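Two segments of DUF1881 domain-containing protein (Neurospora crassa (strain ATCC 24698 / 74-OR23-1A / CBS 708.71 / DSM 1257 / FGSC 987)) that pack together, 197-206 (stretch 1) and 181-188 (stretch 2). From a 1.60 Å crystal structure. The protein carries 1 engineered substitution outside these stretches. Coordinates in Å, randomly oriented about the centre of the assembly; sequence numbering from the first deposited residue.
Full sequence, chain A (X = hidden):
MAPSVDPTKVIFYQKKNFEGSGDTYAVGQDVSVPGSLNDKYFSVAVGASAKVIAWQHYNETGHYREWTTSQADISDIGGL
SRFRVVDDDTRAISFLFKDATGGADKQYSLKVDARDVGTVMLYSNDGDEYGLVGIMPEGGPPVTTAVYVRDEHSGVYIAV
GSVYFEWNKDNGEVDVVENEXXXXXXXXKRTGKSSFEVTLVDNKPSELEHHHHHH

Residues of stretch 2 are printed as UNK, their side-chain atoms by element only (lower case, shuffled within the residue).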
# COMPACT_ATOMS: atom_id res chain seq x y z
N GLU A 197 -3.25 8.38 -8.23
CA GLU A 197 -3.62 9.62 -7.57
C GLU A 197 -5.14 9.73 -7.64
O GLU A 197 -5.71 9.70 -8.73
CB GLU A 197 -2.94 10.81 -8.24
CG GLU A 197 -2.54 11.92 -7.29
CD GLU A 197 -1.69 12.97 -7.98
OE1 GLU A 197 -2.25 13.79 -8.73
OE2 GLU A 197 -0.45 12.97 -7.77
N VAL A 198 -5.79 9.79 -6.49
CA VAL A 198 -7.23 9.90 -6.47
C VAL A 198 -7.55 11.32 -6.05
O VAL A 198 -7.11 11.76 -4.99
CB VAL A 198 -7.87 8.89 -5.52
CG1 VAL A 198 -9.37 9.15 -5.37
CG2 VAL A 198 -7.59 7.46 -6.02
N THR A 199 -8.28 12.05 -6.89
CA THR A 199 -8.50 13.47 -6.68
C THR A 199 -9.98 13.79 -6.47
O THR A 199 -10.84 13.34 -7.23
CB THR A 199 -7.97 14.30 -7.86
OG1 THR A 199 -6.56 14.09 -8.01
CG2 THR A 199 -8.23 15.78 -7.63
N LEU A 200 -10.27 14.55 -5.41
CA LEU A 200 -11.61 15.10 -5.20
C LEU A 200 -11.84 16.27 -6.16
O LEU A 200 -11.21 17.31 -6.03
CB LEU A 200 -11.81 15.55 -3.75
CG LEU A 200 -13.22 16.02 -3.40
CD1 LEU A 200 -14.19 14.84 -3.37
CD2 LEU A 200 -13.25 16.76 -2.08
N VAL A 201 -12.71 16.08 -7.14
CA VAL A 201 -12.91 17.12 -8.15
C VAL A 201 -14.20 17.91 -7.90
O VAL A 201 -14.43 18.96 -8.49
CB VAL A 201 -12.94 16.52 -9.58
CG1 VAL A 201 -11.54 16.02 -9.97
CG2 VAL A 201 -13.95 15.39 -9.67
N ASP A 202 -15.04 17.40 -7.00
CA ASP A 202 -16.30 18.04 -6.67
C ASP A 202 -16.63 17.76 -5.21
O ASP A 202 -16.61 16.61 -4.79
CB ASP A 202 -17.41 17.53 -7.59
CG ASP A 202 -18.78 18.06 -7.23
OD1 ASP A 202 -18.87 19.12 -6.57
OD2 ASP A 202 -19.78 17.41 -7.61
N ASN A 203 -16.90 18.80 -4.43
CA ASN A 203 -17.15 18.59 -3.00
C ASN A 203 -18.62 18.68 -2.63
O ASN A 203 -18.97 18.72 -1.46
CB ASN A 203 -16.31 19.56 -2.16
CG ASN A 203 -16.60 21.02 -2.48
OD1 ASN A 203 -17.22 21.33 -3.49
ND2 ASN A 203 -16.13 21.91 -1.62
N LYS A 204 -19.48 18.68 -3.64
CA LYS A 204 -20.92 18.58 -3.42
C LYS A 204 -21.32 17.13 -3.12
O LYS A 204 -21.06 16.23 -3.91
CB LYS A 204 -21.69 19.09 -4.64
CG LYS A 204 -23.19 19.18 -4.43
CD LYS A 204 -23.91 19.52 -5.74
CE LYS A 204 -25.32 20.02 -5.48
NZ LYS A 204 -26.14 19.03 -4.74
N PRO A 205 -21.96 16.90 -1.97
CA PRO A 205 -22.38 15.56 -1.56
C PRO A 205 -23.34 14.93 -2.55
O PRO A 205 -24.07 15.64 -3.25
CB PRO A 205 -23.08 15.80 -0.21
CG PRO A 205 -22.46 17.02 0.29
CD PRO A 205 -22.25 17.88 -0.92
N SER A 206 -23.32 13.61 -2.59
CA SER A 206 -24.22 12.85 -3.44
C SER A 206 -25.68 13.22 -3.18
O SER A 206 -26.14 13.23 -2.03
CB SER A 206 -23.99 11.35 -3.21
OG SER A 206 -22.60 11.05 -3.24
N UNK A 181 -20.54 2.33 -8.57
CA UNK A 181 -20.36 2.55 -7.14
C UNK A 181 -19.16 3.45 -6.83
O UNK A 181 -19.01 3.93 -5.70
n UNK A 181 -22.65 1.02 -5.73
c UNK A 181 -21.52 0.47 -6.29
c UNK A 181 -20.23 1.21 -6.41
c UNK A 181 -23.64 0.15 -5.77
c UNK A 181 -21.87 -0.78 -6.68
n UNK A 181 -23.19 -0.96 -6.35
N UNK A 182 -18.35 3.72 -7.84
CA UNK A 182 -17.26 4.68 -7.68
C UNK A 182 -17.84 6.09 -7.60
O UNK A 182 -18.60 6.49 -8.48
c UNK A 182 -12.10 5.04 -6.81
n UNK A 182 -14.10 7.54 -9.36
c UNK A 182 -15.26 6.82 -9.58
c UNK A 182 -12.03 7.14 -8.00
c UNK A 182 -13.35 4.73 -7.31
c UNK A 182 -11.46 6.24 -7.15
c UNK A 182 -13.97 5.64 -8.18
c UNK A 182 -15.22 5.65 -8.87
c UNK A 182 -13.29 6.83 -8.51
c UNK A 182 -16.28 4.57 -8.85
N UNK A 183 -17.49 6.83 -6.54
CA UNK A 183 -18.03 8.18 -6.33
C UNK A 183 -17.71 9.11 -7.50
O UNK A 183 -16.55 9.25 -7.87
c UNK A 183 -17.33 8.65 -5.05
c UNK A 183 -16.98 7.39 -4.33
c UNK A 183 -16.63 6.40 -5.42
N UNK A 184 -18.74 9.72 -8.09
CA UNK A 184 -18.52 10.59 -9.24
C UNK A 184 -17.69 11.81 -8.85
O UNK A 184 -17.10 12.47 -9.70
n UNK A 184 -23.54 8.52 -10.39
c UNK A 184 -22.83 9.22 -11.50
c UNK A 184 -21.97 10.37 -11.02
c UNK A 184 -19.85 11.03 -9.84
c UNK A 184 -20.72 9.88 -10.31
N UNK A 185 -17.64 12.10 -7.55
CA UNK A 185 -16.82 13.19 -7.03
C UNK A 185 -15.32 12.95 -7.11
O UNK A 185 -14.55 13.87 -6.90
c UNK A 185 -18.59 14.02 -5.37
n UNK A 185 -20.71 13.29 -4.47
o UNK A 185 -19.37 11.76 -5.42
c UNK A 185 -17.18 13.48 -5.58
c UNK A 185 -19.59 12.92 -5.09
N UNK A 186 -14.92 11.70 -7.36
CA UNK A 186 -13.51 11.35 -7.42
C UNK A 186 -13.05 11.03 -8.84
O UNK A 186 -13.81 10.48 -9.64
c UNK A 186 -13.22 10.14 -6.53
c UNK A 186 -12.67 11.32 -4.40
c UNK A 186 -13.53 10.23 -5.04
c UNK A 186 -13.32 8.87 -4.36
N UNK A 187 -11.80 11.36 -9.13
CA UNK A 187 -11.16 10.93 -10.37
C UNK A 187 -9.86 10.21 -10.05
O UNK A 187 -9.07 10.70 -9.27
c UNK A 187 -11.18 11.16 -13.55
c UNK A 187 -10.88 12.14 -11.26
c UNK A 187 -11.89 11.31 -14.89
n UNK A 187 -11.25 10.48 -15.93
c UNK A 187 -11.70 12.17 -12.54
N UNK A 188 -9.63 9.05 -10.65
CA UNK A 188 -8.35 8.38 -10.46
C UNK A 188 -7.46 8.63 -11.67
O UNK A 188 -7.94 8.72 -12.80
c UNK A 188 -8.53 6.88 -10.21
o UNK A 188 -8.95 6.20 -11.38

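Position 181 carries one carbon and then a five-membered ring of three carbons and two nitrogens, an imidazole out of reach of stretch 1: H181. The contact sets no demand here.

Position 182 has one carbon leading into fused five- and six-membered rings of eight carbons and one nitrogen, and a ring carbon approaches V198 CG1 obliquely. Only an indole fits: W182, whose CH2 lies 4.0 Å from V198 CG1.

At position 183 three carbons close a ring onto the backbone nitrogen, and none touches stretch 1. This is P183, which opens the type I turn that ends at position 186.

Position 184 shows four carbons in a row ending in nitrogen, an exposed chain at the turn; the backbone O of 184 lies 4.3 Å from V201 CG2. This is K184.

Position 185 has three carbons, the third bearing one oxygen and one nitrogen, and the nitrogen reaches K204 O and S206 OG. An oxygen and a nitrogen on one carbon make an amide: Q185. Its NE2 donates to K204 O at 3.0 Å and to S206 OG at 3.2 Å, so both amide hydrogens are used on the loop beyond the strand. Q185 O accepts from V201 N at 2.9 Å.

Position 186 holds four carbons forked at the second, and a terminal carbon of the fork packs on L200 CD1 and V198 CG1. This is L186, with CD2 4.0 Å from L200 CD1 and 4.1 Å from V198 CG1. Within the stretch, W182 NE1 donates to L186 O at 3.0 Å, tying the indole to the start of the strand.

Position 187 again has four carbons in a row ending in nitrogen; the CB of 187 lies 4.1 Å from V201 CG1, while the end of the chain leads away. This is K187.

Position 188 has one carbon and one oxygen; the CB of 188 is 4.3 Å from V198 CG2. This is S188, its hydroxyl satisfied elsewhere in the structure.

The contact combines an antiparallel ladder with a side-chain clasp. T199 and K187 form the hydrogen-bonded pair, T199 N to K187 O at 2.8 Å and K187 N to T199 O at 2.9 Å. Alternation puts V198, L200, L186 and S188 on one face, where the apolar chains pack, and T199 and K187 on the other. Just before its own strand, Q185 reaches the loop that follows L200; it loses 133 Å² to stretch 1, more than any other residue here. The rule is backbone pairing for register, apolar packing on one face, and one amide to fasten the end.

Stretch 2 (181-188) HWPKQLKS
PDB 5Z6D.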